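Local coordinates for formimidoylglutamase (Bacillus subtilis, PDB 3M1R), which catalyses the manganese-dependent hydrolysis of N-formimidoyl-L-glutamate to L-glutamate and formamide, a step in the degradation of histidine, at residues Ala41-Pro46 / Gly91-His96; His105-Thr110 / Tyr134-Ala139; Thr110-Leu115 / Ala141-Thr146; Asp238-Ser243 / Pro281-Ile286. One frame throughout, in Å; residues are numbered along the deposited sequence.

Overall arrangement
Interactions 1 and 4 join neighbouring strands of the same parallel sheet, whereas interactions 2 and 3 follow helix 100-117 along its packing against helix 133-141 and the loop after it. Interaction 1 is buried and interaction 4 partly so, and both combine straight backbone hydrogen bonds with branched aliphatic side chains. Interaction 2 is also buried but has no hydrogen bond between its two segments, relying on close carbon contacts and a lysine over an aromatic face. Interaction 3, at the surface, is the smallest contact, a mixture of polar and apolar atoms. Val45 touches Ile107 between interactions 1 and 2, and Ile137 meets Phe241 between interactions 2 and 4. Interactions 1, 2 and 3 also touch a neighbouring subunit.

Interaction 1. Residues Ala41-Pro46 / Gly91-His96; sequences ALIGVP and GDIDIH
The carboxylate of Asp92 sits against the backbone of Gly44, its OD1 only 3.1 Å from Gly44 CA, while Pro46 CG approaches the carboxyl carbon from further along the same chain. Among the flat peptide groups, Gly44 N meets Gly91 O in the plane of that carbonyl, in a nearly straight bond of 3.0 Å. Ile93 N reaches Gly44 O at 2.8 Å, tilted 22° from the carbonyl plane. These two bonds bracket a parallel bridge between Gly44 and Asp92 in the central sheet of the arginase fold. Glycine suits position 44 because a CB would clash with OD1, and Gly91 takes a positive phi (119°) that a side chain would strain. Beta-branched residues fill the other face: Ile93 CD1 lies 3.5 Å from Val45 CG2, the two side chains side by side, and it also meets Ile43 CD1. Ile43 CG1 is anti to its backbone N (chi1 -168°), the branch that carries CD1 to Ile93. After Ile93 the second chain leaves the sheet, and the rigid ring of Pro46 takes over, with CD 3.6 Å from Ile95 CG1 and 3.5 Å from Ile93 O. Helix 100-117 covers Val45 through Ile107. Asp92 and Ile93 also pair with an antiparallel strand of a neighbouring subunit, so the sheet runs on across the interface. The buried Asp92 charge is met by a salt bridge from OD1 to Arg65 and a hydrogen bond from Gly14 N of that subunit to OD2, partners that would favour its ionised form and tie the strand pair to the assembly.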
loop_
_atom_site.group_PDB
_atom_site.type_symbol
_atom_site.label_atom_id
_atom_site.label_comp_id
_atom_site.label_asym_id
_atom_site.label_seq_id
_atom_site.Cartn_x
_atom_site.Cartn_y
_atom_site.Cartn_z
ATOM N N ALA D 41 18.530 -0.523 30.654
ATOM C CA ALA D 41 18.370 -1.815 29.999
ATOM C C ALA D 41 16.971 -1.868 29.391
ATOM O O ALA D 41 16.003 -1.419 30.020
ATOM C CB ALA D 41 18.572 -2.942 30.983
ATOM N N LEU D 42 16.876 -2.395 28.171
ATOM C CA LEU D 42 15.603 -2.460 27.429
ATOM C C LEU D 42 14.678 -3.579 27.890
ATOM O O LEU D 42 15.134 -4.688 28.200
ATOM C CB LEU D 42 15.862 -2.657 25.937
ATOM C CG LEU D 42 16.756 -1.638 25.233
ATOM C CD1 LEU D 42 17.385 -2.273 24.004
ATOM C CD2 LEU D 42 15.958 -0.402 24.851
ATOM N N ILE D 43 13.379 -3.286 27.912
ATOM C CA ILE D 43 12.360 -4.307 28.150
ATOM C C ILE D 43 11.107 -4.028 27.303
ATOM O O ILE D 43 10.634 -2.895 27.231
ATOM C CB ILE D 43 12.005 -4.428 29.658
ATOM C CG1 ILE D 43 11.171 -5.682 29.925
ATOM C CG2 ILE D 43 11.275 -3.197 30.158
ATOM C CD1 ILE D 43 10.926 -5.905 31.386
ATOM N N GLY D 44 10.598 -5.063 26.637
ATOM C CA GLY D 44 9.414 -4.938 25.792
ATOM C C GLY D 44 8.130 -5.322 26.513
ATOM O O GLY D 44 8.123 -6.224 27.368
ATOM N N VAL D 45 7.050 -4.619 26.189
ATOM C CA VAL D 45 5.721 -4.896 26.754
ATOM C C VAL D 45 4.700 -4.851 25.614
ATOM O O VAL D 45 4.051 -3.831 25.399
ATOM C CB VAL D 45 5.319 -3.851 27.808
ATOM C CG1 VAL D 45 3.949 -4.198 28.442
ATOM C CG2 VAL D 45 6.395 -3.708 28.875
ATOM N N PRO D 46 4.582 -5.954 24.863
ATOM C CA PRO D 46 3.776 -6.017 23.643
ATOM C C PRO D 46 2.276 -6.192 23.907
ATOM O O PRO D 46 1.694 -7.154 23.409
ATOM C CB PRO D 46 4.315 -7.267 22.931
ATOM C CG PRO D 46 5.227 -7.963 23.927
ATOM C CD PRO D 46 5.135 -7.265 25.225
ATOM N N GLY D 91 14.327 -8.805 27.527
ATOM C CA GLY D 91 13.308 -9.639 26.923
ATOM C C GLY D 91 11.978 -8.913 26.832
ATOM O O GLY D 91 11.919 -7.686 26.931
ATOM N N ASP D 92 10.907 -9.677 26.626
ATOM C CA ASP D 92 9.560 -9.137 26.608
ATOM C C ASP D 92 8.770 -9.697 27.796
ATOM O O ASP D 92 8.911 -10.873 28.168
ATOM C CB ASP D 92 8.847 -9.516 25.312
ATOM C CG ASP D 92 9.335 -8.721 24.105
ATOM O OD1 ASP D 92 9.906 -7.624 24.282
ATOM O OD2 ASP D 92 9.115 -9.195 22.970
ATOM N N ILE D 93 7.935 -8.854 28.389
ATOM C CA ILE D 93 7.032 -9.320 29.411
ATOM C C ILE D 93 5.962 -10.132 28.747
ATOM O O ILE D 93 5.348 -9.691 27.775
ATOM C CB ILE D 93 6.410 -8.173 30.175
ATOM C CG1 ILE D 93 7.512 -7.404 30.895
ATOM C CG2 ILE D 93 5.395 -8.707 31.176
ATOM C CD1 ILE D 93 7.080 -6.071 31.417
ATOM N N ASP D 94 5.747 -11.336 29.260
ATOM C CA ASP D 94 4.742 -12.222 28.690
ATOM C C ASP D 94 3.341 -11.607 28.735
ATOM O O ASP D 94 2.901 -11.098 29.766
ATOM C CB ASP D 94 4.747 -13.567 29.404
ATOM C CG ASP D 94 3.680 -14.486 28.888
ATOM O OD1 ASP D 94 3.872 -15.056 27.797
ATOM O OD2 ASP D 94 2.638 -14.621 29.560
ATOM N N ILE D 95 2.635 -11.661 27.613
ATOM C CA ILE D 95 1.302 -11.089 27.545
ATOM C C ILE D 95 0.278 -12.186 27.284
ATOM O O ILE D 95 0.445 -13.005 26.378
ATOM C CB ILE D 95 1.196 -10.020 26.432
ATOM C CG1 ILE D 95 2.211 -8.900 26.654
ATOM C CG2 ILE D 95 -0.240 -9.462 26.346
ATOM C CD1 ILE D 95 2.092 -8.213 27.993
ATOM N N HIS D 96 -0.785 -12.208 28.076
ATOM C CA HIS D 96 -1.833 -13.194 27.862
ATOM C C HIS D 96 -2.599 -12.927 26.568
ATOM O O HIS D 96 -3.095 -11.819 26.346
ATOM C CB HIS D 96 -2.813 -13.201 29.023
ATOM C CG HIS D 96 -3.660 -14.427 29.067
ATOM N ND1 HIS D 96 -3.813 -15.186 30.205
ATOM C CD2 HIS D 96 -4.371 -15.051 28.098
ATOM C CE1 HIS D 96 -4.601 -16.213 29.942
ATOM N NE2 HIS D 96 -4.952 -16.154 28.670
#

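Interaction 2. Residues His105-Thr110 / Tyr134-Ala139; sequences HHIFQT and YSTIKA
Phe108 and Lys138 lead the packing of two neighbouring helices, 100-117 and 133-141, which run side by side in the alpha/beta arginase fold. Their local axes approach to 8.1 Å at an angle of -21°, close for a helix pair and consistent with the small residues Ser135 and Ala139 at the contact. Lys138 CE stands over the centre of the Phe108 ring, 3.9 Å from the centroid, and NZ makes a cation-pi contact with the same ring at 4.4 Å. At the ring edge, in its plane, lie Ser135 O and Ala139 N. Phe108 CG is anti to its backbone N (chi1 173°), and the methyl of Ala139 is short enough to let its backbone come up to CE2. Ser135 is equally compact: its CB packs tightly on Ile107 CG2, while OG hydrogen-bonds His104 O, a backbone carbonyl of helix 100-117, and so bridges the helices just before segment 105-110. A second shell positions the first. Lys138 NZ donates to Tyr134 OH, one turn earlier, and that hydroxyl is also bonded to Glu178, so the ammonium group is held between the Phe108 face and the Tyr134 hydroxyl. Thr136 keeps its hydroxyl for Ile132 O and Glu287, and offers its methyl to the contact. This methyl packs less closely, Thr136 CG2 to Ile107 CG2 at 4.1 Å.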
loop_
_atom_site.group_PDB
_atom_site.type_symbol
_atom_site.label_atom_id
_atom_site.label_comp_id
_atom_site.label_asym_id
_atom_site.label_seq_id
_atom_site.Cartn_x
_atom_site.Cartn_y
_atom_site.Cartn_z
ATOM N N HIS D 105 -1.072 -7.827 35.413
ATOM C CA HIS D 105 -0.374 -8.419 36.555
ATOM C C HIS D 105 1.012 -8.937 36.164
ATOM O O HIS D 105 1.981 -8.763 36.911
ATOM C CB HIS D 105 -1.202 -9.521 37.201
ATOM C CG HIS D 105 -2.385 -9.010 37.963
ATOM N ND1 HIS D 105 -3.685 -9.249 37.574
ATOM C CD2 HIS D 105 -2.462 -8.252 39.084
ATOM C CE1 HIS D 105 -4.513 -8.672 38.426
ATOM N NE2 HIS D 105 -3.796 -8.060 39.352
ATOM N N HIS D 106 1.112 -9.566 34.995
ATOM C CA HIS D 106 2.417 -9.963 34.486
ATOM C C HIS D 106 3.357 -8.763 34.532
ATOM O O HIS D 106 4.479 -8.848 35.040
ATOM C CB HIS D 106 2.311 -10.456 33.055
ATOM C CG HIS D 106 1.601 -11.758 32.913
ATOM N ND1 HIS D 106 1.160 -12.491 33.999
ATOM C CD2 HIS D 106 1.258 -12.473 31.819
ATOM C CE1 HIS D 106 0.573 -13.587 33.578
ATOM N NE2 HIS D 106 0.616 -13.611 32.255
ATOM N N ILE D 107 2.876 -7.638 34.009
ATOM C CA ILE D 107 3.687 -6.433 33.914
ATOM C C ILE D 107 4.103 -5.927 35.281
ATOM O O ILE D 107 5.281 -5.668 35.518
ATOM C CB ILE D 107 2.951 -5.315 33.158
ATOM C CG1 ILE D 107 2.552 -5.809 31.753
ATOM C CG2 ILE D 107 3.816 -4.065 33.106
ATOM C CD1 ILE D 107 1.663 -4.853 30.960
ATOM N N PHE D 108 3.143 -5.793 36.192
ATOM C CA PHE D 108 3.469 -5.279 37.503
ATOM C C PHE D 108 4.438 -6.187 38.249
ATOM O O PHE D 108 5.352 -5.710 38.904
ATOM C CB PHE D 108 2.232 -5.042 38.363
ATOM C CG PHE D 108 2.571 -4.661 39.775
ATOM C CD1 PHE D 108 2.271 -5.505 40.831
ATOM C CD2 PHE D 108 3.247 -3.484 40.036
ATOM C CE1 PHE D 108 2.604 -5.162 42.133
ATOM C CE2 PHE D 108 3.589 -3.132 41.334
ATOM C CZ PHE D 108 3.270 -3.973 42.388
ATOM N N GLN D 109 4.238 -7.496 38.150
ATOM C CA GLN D 109 5.033 -8.443 38.939
ATOM C C GLN D 109 6.458 -8.529 38.451
ATOM O O GLN D 109 7.389 -8.620 39.253
ATOM C CB GLN D 109 4.445 -9.843 38.857
ATOM C CG GLN D 109 3.377 -10.154 39.861
ATOM C CD GLN D 109 2.910 -11.584 39.720
ATOM O OE1 GLN D 109 1.777 -11.843 39.310
ATOM N NE2 GLN D 109 3.796 -12.527 40.033
ATOM N N THR D 110 6.616 -8.538 37.128
ATOM C CA THR D 110 7.920 -8.692 36.522
ATOM C C THR D 110 8.717 -7.445 36.822
ATOM O O THR D 110 9.859 -7.511 37.285
ATOM C CB THR D 110 7.805 -8.890 35.009
ATOM O OG1 THR D 110 7.096 -10.106 34.747
ATOM C CG2 THR D 110 9.178 -8.959 34.367
ATOM N N TYR D 134 -0.151 2.096 33.772
ATOM C CA TYR D 134 -0.607 1.829 35.120
ATOM C C TYR D 134 0.339 0.860 35.812
ATOM O O TYR D 134 0.838 1.146 36.900
ATOM C CB TYR D 134 -2.016 1.260 35.140
ATOM C CG TYR D 134 -2.381 0.698 36.484
ATOM C CD1 TYR D 134 -2.887 1.521 37.486
ATOM C CD2 TYR D 134 -2.221 -0.655 36.759
ATOM C CE1 TYR D 134 -3.231 1.010 38.723
ATOM C CE2 TYR D 134 -2.566 -1.179 38.007
ATOM C CZ TYR D 134 -3.060 -0.337 38.979
ATOM O OH TYR D 134 -3.396 -0.841 40.212
ATOM N N SER D 135 0.587 -0.289 35.187
ATOM C CA SER D 135 1.426 -1.311 35.817
ATOM C C SER D 135 2.905 -0.895 35.974
ATOM O O SER D 135 3.541 -1.214 36.975
ATOM C CB SER D 135 1.306 -2.653 35.085
ATOM O OG SER D 135 -0.014 -3.172 35.163
ATOM N N THR D 136 3.453 -0.192 34.991
ATOM C CA THR D 136 4.872 0.156 35.042
ATOM C C THR D 136 5.142 1.160 36.156
ATOM O O THR D 136 5.982 0.927 37.018
ATOM C CB THR D 136 5.353 0.725 33.709
ATOM O OG1 THR D 136 4.402 1.688 33.253
ATOM C CG2 THR D 136 5.458 -0.375 32.694
ATOM N N ILE D 137 4.408 2.269 36.135
ATOM C CA ILE D 137 4.502 3.300 37.163
ATOM C C ILE D 137 4.232 2.785 38.574
ATOM O O ILE D 137 4.962 3.104 39.506
ATOM C CB ILE D 137 3.583 4.479 36.834
ATOM C CG1 ILE D 137 4.090 5.173 35.572
ATOM C CG2 ILE D 137 3.540 5.448 37.977
ATOM C CD1 ILE D 137 3.183 6.256 35.055
ATOM N N LYS D 138 3.194 1.978 38.739
ATOM C CA LYS D 138 2.921 1.389 40.043
ATOM C C LYS D 138 4.135 0.615 40.578
ATOM O O LYS D 138 4.404 0.629 41.772
ATOM C CB LYS D 138 1.710 0.472 39.946
ATOM C CG LYS D 138 1.301 -0.254 41.225
ATOM C CD LYS D 138 -0.072 -0.910 40.999
ATOM C CE LYS D 138 -0.235 -2.221 41.752
ATOM N NZ LYS D 138 -1.271 -3.083 41.093
ATOM N N ALA D 139 4.852 -0.070 39.691
ATOM C CA ALA D 139 6.030 -0.829 40.088
ATOM C C ALA D 139 7.127 0.128 40.496
ATOM O O ALA D 139 7.778 -0.065 41.515
ATOM C CB ALA D 139 6.503 -1.716 38.958
#

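Interaction 3. Residues Thr110-Leu115 / Ala141-Thr146; sequences TMHALL and AQTKGT
Leu115 and Thr143 form the close-packed apolar part of this contact, where helix 100-117 meets the loop between helix 133-141 and strand 147-152. Leu115 CB lies 3.6 Å from Thr143 CG2, methyl against methylene. Threonine suits the site because its two branches do different work: CG2, anti to the backbone N, faces the leucine, while OG1 bonds back to Ala139 O in the last turn of helix 133-141. Leu115 is buried, and its side chain also packs on Ala139 and Ile140 of that helix and on Trp121 of the sheet. Lys144 adds a lighter touch: its chain bends at chi2 (-60°) and crosses the leucine at about a right angle, CE 4.2 Å from Leu115 CG, with NZ held weakly by Pro119 O. The other side of the contact is more polar and more exposed. Here chi1 of His112 (-179°) carries CG out towards the loop, and ND1 of the ring lies 3.1 Å from Thr143 OG1. Gln142 O is a looser neighbour, near the plane of the imidazole at its edge, 3.9 Å from His112 CE1. Gln142 is where the chain leaves helical geometry, and Gly145, further along the loop, has a positive phi (139°), readily adopted by glycine. The chemistry is thus divided along the contact: carbon packing joins the loop to the helix at Leu115, while the polar groups gather on the more exposed side, with the threonine hydroxyl turned to Ala139 O.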
loop_
_atom_site.group_PDB
_atom_site.type_symbol
_atom_site.label_atom_id
_atom_site.label_comp_id
_atom_site.label_asym_id
_atom_site.label_seq_id
_atom_site.Cartn_x
_atom_site.Cartn_y
_atom_site.Cartn_z
ATOM N N THR D 110 6.616 -8.538 37.128
ATOM C CA THR D 110 7.920 -8.692 36.522
ATOM C C THR D 110 8.717 -7.445 36.822
ATOM O O THR D 110 9.859 -7.511 37.285
ATOM C CB THR D 110 7.805 -8.890 35.009
ATOM O OG1 THR D 110 7.096 -10.106 34.747
ATOM C CG2 THR D 110 9.178 -8.959 34.367
HETATM N N MSE D 111 8.080 -6.311 36.578
HETATM C CA MSE D 111 8.672 -5.008 36.800
HETATM C C MSE D 111 9.093 -4.869 38.268
HETATM O O MSE D 111 10.188 -4.398 38.577
HETATM C CB MSE D 111 7.640 -3.942 36.435
HETATM C CG MSE D 111 8.194 -2.710 35.756
HETATM SE SE MSE D 111 8.815 -3.031 33.943
HETATM C CE MSE D 111 9.911 -1.438 33.762
ATOM N N HIS D 112 8.214 -5.287 39.172
ATOM C CA HIS D 112 8.506 -5.189 40.588
ATOM C C HIS D 112 9.691 -6.073 40.963
ATOM O O HIS D 112 10.647 -5.605 41.568
ATOM C CB HIS D 112 7.289 -5.553 41.442
ATOM C CG HIS D 112 7.537 -5.445 42.918
ATOM N ND1 HIS D 112 7.278 -4.296 43.634
ATOM C CD2 HIS D 112 8.015 -6.345 43.809
ATOM C CE1 HIS D 112 7.584 -4.492 44.905
ATOM N NE2 HIS D 112 8.034 -5.727 45.039
ATOM N N ALA D 113 9.627 -7.349 40.601
ATOM C CA ALA D 113 10.722 -8.264 40.898
ATOM C C ALA D 113 12.037 -7.723 40.334
ATOM O O ALA D 113 13.051 -7.686 41.032
ATOM C CB ALA D 113 10.427 -9.654 40.343
ATOM N N LEU D 114 12.001 -7.290 39.076
ATOM C CA LEU D 114 13.182 -6.785 38.374
ATOM C C LEU D 114 13.817 -5.571 39.057
ATOM O O LEU D 114 15.023 -5.548 39.279
ATOM C CB LEU D 114 12.822 -6.435 36.930
ATOM C CG LEU D 114 13.404 -7.246 35.773
ATOM C CD1 LEU D 114 13.954 -8.580 36.217
ATOM C CD2 LEU D 114 12.365 -7.421 34.654
ATOM N N LEU D 115 13.007 -4.562 39.370
ATOM C CA LEU D 115 13.494 -3.359 40.041
ATOM C C LEU D 115 14.123 -3.703 41.391
ATOM O O LEU D 115 15.160 -3.155 41.766
ATOM C CB LEU D 115 12.356 -2.364 40.277
ATOM C CG LEU D 115 12.036 -1.214 39.309
ATOM C CD1 LEU D 115 13.034 -1.108 38.172
ATOM C CD2 LEU D 115 10.605 -1.309 38.788
ATOM N N ALA D 141 6.692 3.250 41.539
ATOM C CA ALA D 141 6.234 3.896 42.768
ATOM C C ALA D 141 6.378 3.013 43.996
ATOM O O ALA D 141 6.744 3.484 45.075
ATOM C CB ALA D 141 4.801 4.357 42.631
ATOM N N GLN D 142 6.083 1.731 43.850
ATOM C CA GLN D 142 6.090 0.867 45.023
ATOM C C GLN D 142 7.402 0.122 45.223
ATOM O O GLN D 142 7.493 -0.762 46.070
ATOM C CB GLN D 142 4.930 -0.112 44.972
ATOM C CG GLN D 142 3.572 0.547 44.986
ATOM C CD GLN D 142 2.476 -0.475 44.858
ATOM O OE1 GLN D 142 2.746 -1.653 44.609
ATOM N NE2 GLN D 142 1.233 -0.043 45.028
ATOM N N THR D 143 8.415 0.470 44.441
ATOM C CA THR D 143 9.730 -0.126 44.622
ATOM C C THR D 143 10.760 0.965 44.866
ATOM O O THR D 143 11.774 0.738 45.512
ATOM C CB THR D 143 10.145 -0.963 43.396
ATOM O OG1 THR D 143 9.108 -1.898 43.085
ATOM C CG2 THR D 143 11.404 -1.734 43.690
ATOM N N LYS D 144 10.485 2.159 44.354
ATOM C CA LYS D 144 11.451 3.245 44.405
ATOM C C LYS D 144 11.087 4.292 45.446
ATOM O O LYS D 144 11.921 4.676 46.270
ATOM C CB LYS D 144 11.588 3.882 43.028
ATOM C CG LYS D 144 12.225 2.960 41.995
ATOM C CD LYS D 144 13.628 2.543 42.440
ATOM C CE LYS D 144 14.274 1.600 41.444
ATOM N NZ LYS D 144 15.585 1.091 41.927
ATOM N N GLY D 145 9.840 4.746 45.416
ATOM C CA GLY D 145 9.375 5.756 46.348
ATOM C C GLY D 145 8.490 6.776 45.658
ATOM O O GLY D 145 8.020 6.547 44.537
ATOM N N THR D 146 8.264 7.905 46.321
ATOM C CA THR D 146 7.442 8.971 45.760
ATOM C C THR D 146 7.939 9.413 44.382
ATOM O O THR D 146 9.032 9.961 44.240
ATOM C CB THR D 146 7.380 10.180 46.695
ATOM O OG1 THR D 146 6.810 9.777 47.946
ATOM C CG2 THR D 146 6.513 11.265 46.084
#

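Interaction 4. Residues Asp238-Ser243 / Pro281-Ile286; sequences DFIFIS and PNVAGI
Ile240 and Val283 pair in the parallel sheet as part of a beta-alpha-beta unit, strand 239-245 and strand 283-289 being joined through helix 267-278. Three backbone hydrogen bonds bind the strands: Ile240 N to Asn282 O, Ala284 N to Ile240 O, the shortest at 2.7 Å, and Ile242 N to Gly285 O. The register slips by one residue between the first two bonds and the third, so strand 283-289 carries a beta bulge, with Ala284 near helical angles (psi -18°). Gly285 follows in a very extended backbone beside Phe241 CE1, where a side chain would be tight. Asn282, just before the strand, has a positive phi (66°), a conformation asparagine tolerates well. Apolar contacts divide between the faces. On one, Ile240 CD1 presses on Val283 CG2 at 3.4 Å; Ile240 CG1 stands between backbone N and carbonyl carbon (chi1 62°), close over Val283 CA. Further on, Ile242 CG2 meets Ile286 CG1 at 3.7 Å, and helix 267-278 covers this pair with Ile277 and Val274. Phe241 lies on the other face, against Ile137 and Ile140 of helix 133-141. The Ala284 methyl points toward strand 239-245, where its small size fits beside Phe239 CB, and it also touches Ile140. Weaker CA-H...O contacts supplement the bonding, the shortest of them from Ile286 CA to Ile242 O at 3.1 Å.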
loop_
_atom_site.group_PDB
_atom_site.type_symbol
_atom_site.label_atom_id
_atom_site.label_comp_id
_atom_site.label_asym_id
_atom_site.label_seq_id
_atom_site.Cartn_x
_atom_site.Cartn_y
_atom_site.Cartn_z
ATOM N N ASP D 238 10.958 12.018 45.005
ATOM C CA ASP D 238 12.257 11.371 45.071
ATOM C C ASP D 238 12.762 10.913 43.714
ATOM O O ASP D 238 13.968 10.844 43.499
ATOM C CB ASP D 238 12.207 10.183 46.028
ATOM C CG ASP D 238 12.203 10.608 47.479
ATOM O OD1 ASP D 238 12.909 11.583 47.815
ATOM O OD2 ASP D 238 11.497 9.967 48.282
ATOM N N PHE D 239 11.840 10.587 42.808
ATOM C CA PHE D 239 12.207 10.102 41.476
ATOM C C PHE D 239 11.295 10.672 40.402
ATOM O O PHE D 239 10.175 11.100 40.683
ATOM C CB PHE D 239 12.118 8.579 41.408
ATOM C CG PHE D 239 12.898 7.876 42.478
ATOM C CD1 PHE D 239 12.334 7.641 43.722
ATOM C CD2 PHE D 239 14.187 7.433 42.233
ATOM C CE1 PHE D 239 13.043 6.990 44.705
ATOM C CE2 PHE D 239 14.905 6.777 43.216
ATOM C CZ PHE D 239 14.330 6.556 44.452
ATOM N N ILE D 240 11.776 10.656 39.164
ATOM C CA ILE D 240 10.957 11.053 38.031
ATOM C C ILE D 240 10.858 9.893 37.048
ATOM O O ILE D 240 11.827 9.159 36.855
ATOM C CB ILE D 240 11.521 12.295 37.327
ATOM C CG1 ILE D 240 12.905 12.001 36.763
ATOM C CG2 ILE D 240 11.592 13.473 38.293
ATOM C CD1 ILE D 240 13.722 13.244 36.513
ATOM N N PHE D 241 9.668 9.706 36.468
ATOM C CA PHE D 241 9.451 8.705 35.435
ATOM C C PHE D 241 8.946 9.417 34.196
ATOM O O PHE D 241 8.058 10.258 34.271
ATOM C CB PHE D 241 8.445 7.648 35.905
ATOM C CG PHE D 241 8.165 6.565 34.882
ATOM C CD1 PHE D 241 9.000 5.463 34.768
ATOM C CD2 PHE D 241 7.058 6.641 34.058
ATOM C CE1 PHE D 241 8.741 4.463 33.844
ATOM C CE2 PHE D 241 6.786 5.638 33.130
ATOM C CZ PHE D 241 7.626 4.547 33.026
ATOM N N ILE D 242 9.545 9.101 33.061
ATOM C CA ILE D 242 9.209 9.757 31.816
ATOM C C ILE D 242 8.321 8.837 30.994
ATOM O O ILE D 242 8.746 7.752 30.603
ATOM C CB ILE D 242 10.469 10.068 30.990
ATOM C CG1 ILE D 242 11.434 10.970 31.761
ATOM C CG2 ILE D 242 10.093 10.716 29.663
ATOM C CD1 ILE D 242 12.717 11.195 30.988
ATOM N N SER D 243 7.088 9.268 30.739
ATOM C CA SER D 243 6.182 8.507 29.887
ATOM C C SER D 243 5.943 9.225 28.575
ATOM O O SER D 243 5.306 10.279 28.532
ATOM C CB SER D 243 4.842 8.250 30.586
ATOM O OG SER D 243 4.029 7.374 29.807
ATOM N N PRO D 281 18.231 14.672 38.088
ATOM C CA PRO D 281 18.542 13.644 39.090
ATOM C C PRO D 281 17.403 12.641 39.313
ATOM O O PRO D 281 16.241 13.011 39.310
ATOM C CB PRO D 281 18.788 14.457 40.383
ATOM C CG PRO D 281 18.910 15.889 39.950
ATOM C CD PRO D 281 18.118 16.014 38.680
ATOM N N ASN D 282 17.767 11.378 39.498
ATOM C CA ASN D 282 16.850 10.327 39.912
ATOM C C ASN D 282 15.762 10.002 38.880
ATOM O O ASN D 282 14.615 9.688 39.228
ATOM C CB ASN D 282 16.268 10.634 41.298
ATOM C CG ASN D 282 17.364 10.868 42.357
ATOM O OD1 ASN D 282 17.428 11.932 42.980
ATOM N ND2 ASN D 282 18.231 9.872 42.548
ATOM N N VAL D 283 16.138 10.070 37.607
ATOM C CA VAL D 283 15.288 9.563 36.547
ATOM C C VAL D 283 15.189 8.055 36.701
ATOM O O VAL D 283 16.172 7.345 36.545
ATOM C CB VAL D 283 15.856 9.895 35.174
ATOM C CG1 VAL D 283 14.894 9.441 34.097
ATOM C CG2 VAL D 283 16.103 11.378 35.059
ATOM N N ALA D 284 14.000 7.566 37.019
ATOM C CA ALA D 284 13.827 6.155 37.351
ATOM C C ALA D 284 13.546 5.275 36.128
ATOM O O ALA D 284 13.700 4.059 36.189
ATOM C CB ALA D 284 12.723 5.990 38.393
ATOM N N GLY D 285 13.127 5.885 35.022
ATOM C CA GLY D 285 12.764 5.121 33.841
ATOM C C GLY D 285 12.115 5.945 32.743
ATOM O O GLY D 285 11.780 7.114 32.923
ATOM N N ILE D 286 11.978 5.334 31.575
ATOM C CA ILE D 286 11.258 5.947 30.490
ATOM C C ILE D 286 10.501 4.840 29.751
ATOM O O ILE D 286 10.987 3.700 29.610
ATOM C CB ILE D 286 12.188 6.753 29.548
ATOM C CG1 ILE D 286 11.374 7.459 28.457
ATOM C CG2 ILE D 286 13.261 5.862 28.929
ATOM C CD1 ILE D 286 12.217 8.339 27.538
#